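Local coordinates for DegV family protein (Thermus thermophilus, PDB 2DT8), which binds fatty acids such as palmitic acid as a lipid-binding member of the DegV family, and also carries a zinc ion, at residues A[263-266]-A[267-270]. Residues are numbered along the deposited sequence; the frame is centred on the assembly and turned at random.
Sequences VIAS and HTGP. With PLM (palmitic acid), chain C.
Ile-264 O accepts two backbone hydrogen bonds in the last turn of helix 262-268, an i to i+4 bond from Thr-268 N at 3.1 Å and an i to i+3 bond from His-267 N at 3.0 Å, so that two N-H groups share one acceptor. Gly-269 N then closes on Ala-265 O at 2.8 Å. Gly-269 leaves the helix with phi 94° and psi -176°, angles at which a CB would be jammed against the preceding carbonyl oxygen, which accounts for the glycine.

Two polar contacts fix the His-267 ring. With CG anti to the carbonyl carbon (chi1 -67°), the ring is carried back beside the preceding turn, where Val-263 O meets its edge at CD2, 3.3 Å away, and NE2 hydrogen-bonds to Thr-61, whose OG1 also binds the ligand.

The apolar contacts converge on palmitic acid. The His-267 ring lays one face against the acyl chain, PLM C5 standing 3.5 Å above its plane and offset toward the rim. Val-263 CG1 lies 3.8 Å from PLM C2, Ile-264 CD1 reaches PLM C6 at 3.7 Å, and Thr-268 CG2 touches PLM CA at 3.8 Å. Replacing His-267 by an alanine removes the ring, which would probably leave the acyl chain near C5 without its flat cover and Thr-61 without this partner.

This buried turn thus forms one wall of the fatty-acid site. Val-263, besides touching the lipid, packs with Ser-266 against strands 24-32 and 60-62; away from the lipid, Ala-265 and Ser-266 rest on helix 45-53, and Gly-269 leads toward strand 273-279.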
loop_
_atom_site.group_PDB
_atom_site.type_symbol
_atom_site.label_atom_id
_atom_site.label_comp_id
_atom_site.label_asym_id
_atom_site.label_seq_id
_atom_site.Cartn_x
_atom_site.Cartn_y
_atom_site.Cartn_z
ATOM N N VAL A 263 -0.766 -8.730 -5.756
ATOM C CA VAL A 263 -0.406 -7.719 -6.747
ATOM C C VAL A 263 0.812 -6.912 -6.293
ATOM O O VAL A 263 1.757 -6.729 -7.064
ATOM C CB VAL A 263 -1.604 -6.798 -7.078
ATOM C CG1 VAL A 263 -1.136 -5.578 -7.875
ATOM C CG2 VAL A 263 -2.623 -7.578 -7.912
ATOM N N ILE A 264 0.825 -6.450 -5.046
ATOM C CA ILE A 264 1.987 -5.709 -4.578
ATOM C C ILE A 264 3.222 -6.620 -4.516
ATOM O O ILE A 264 4.312 -6.231 -4.932
ATOM C CB ILE A 264 1.746 -5.097 -3.174
ATOM C CG1 ILE A 264 0.612 -4.073 -3.237
ATOM C CG2 ILE A 264 3.037 -4.446 -2.658
ATOM C CD1 ILE A 264 0.934 -2.835 -4.061
ATOM N N ALA A 265 3.047 -7.840 -4.010
ATOM C CA ALA A 265 4.160 -8.777 -3.884
ATOM C C ALA A 265 4.780 -9.152 -5.229
ATOM O O ALA A 265 5.962 -9.507 -5.288
ATOM C CB ALA A 265 3.703 -10.034 -3.156
ATOM N N SER A 266 3.990 -9.093 -6.298
ATOM C CA SER A 266 4.486 -9.407 -7.647
ATOM C C SER A 266 5.572 -8.416 -8.069
ATOM O O SER A 266 6.391 -8.709 -8.950
ATOM C CB SER A 266 3.351 -9.347 -8.675
ATOM O OG SER A 266 2.450 -10.435 -8.526
ATOM N N HIS A 267 5.562 -7.240 -7.443
ATOM C CA HIS A 267 6.551 -6.209 -7.735
ATOM C C HIS A 267 7.652 -6.100 -6.697
ATOM O O HIS A 267 8.798 -5.832 -7.038
ATOM C CB HIS A 267 5.856 -4.869 -7.908
ATOM C CG HIS A 267 4.989 -4.824 -9.117
ATOM N ND1 HIS A 267 5.476 -4.518 -10.376
ATOM C CD2 HIS A 267 3.688 -5.153 -9.292
ATOM C CE1 HIS A 267 4.514 -4.664 -11.263
ATOM N NE2 HIS A 267 3.414 -5.051 -10.631
ATOM N N THR A 268 7.330 -6.305 -5.425
ATOM C CA THR A 268 8.378 -6.220 -4.403
ATOM C C THR A 268 9.212 -7.498 -4.334
ATOM O O THR A 268 10.430 -7.453 -4.124
ATOM C CB THR A 268 7.793 -5.932 -3.009
ATOM O OG1 THR A 268 6.926 -7.004 -2.626
ATOM C CG2 THR A 268 7.002 -4.619 -3.007
ATOM N N GLY A 269 8.552 -8.639 -4.506
ATOM C CA GLY A 269 9.257 -9.903 -4.473
ATOM C C GLY A 269 9.252 -10.568 -3.113
ATOM O O GLY A 269 8.632 -10.069 -2.175
ATOM N N PRO A 270 9.943 -11.704 -2.973
ATOM C CA PRO A 270 9.999 -12.428 -1.700
ATOM C C PRO A 270 10.779 -11.697 -0.613
ATOM O O PRO A 270 11.580 -10.800 -0.894
ATOM C CB PRO A 270 10.650 -13.759 -2.087
ATOM C CG PRO A 270 11.536 -13.384 -3.228
ATOM C CD PRO A 270 10.685 -12.419 -4.028
HETATM C C1 PLM C . -0.829 -2.575 -11.856
HETATM O O1 PLM C . -1.310 -1.397 -12.262
HETATM O O2 PLM C . -0.674 -3.467 -12.662
HETATM C C2 PLM C . -0.477 -2.783 -10.397
HETATM C C3 PLM C . 0.937 -2.251 -10.144
HETATM C C4 PLM C . 1.341 -2.492 -8.688
HETATM C C5 PLM C . 2.736 -1.914 -8.456
HETATM C C6 PLM C . 3.129 -2.053 -6.987
HETATM C C7 PLM C . 4.532 -1.509 -6.802
HETATM C C8 PLM C . 4.871 -1.444 -5.332
HETATM C C9 PLM C . 6.128 -0.593 -5.173
HETATM C CA PLM C . 6.842 -0.967 -3.889
HETATM C CB PLM C . 6.216 -0.173 -2.758
HETATM C CC PLM C . 5.434 -1.119 -1.865
HETATM C CD PLM C . 5.942 -0.986 -0.442
HETATM C CE PLM C . 5.288 -2.063 0.420
HETATM C CF PLM C . 5.873 -2.017 1.839
HETATM C CG PLM C . 5.232 -0.872 2.624
#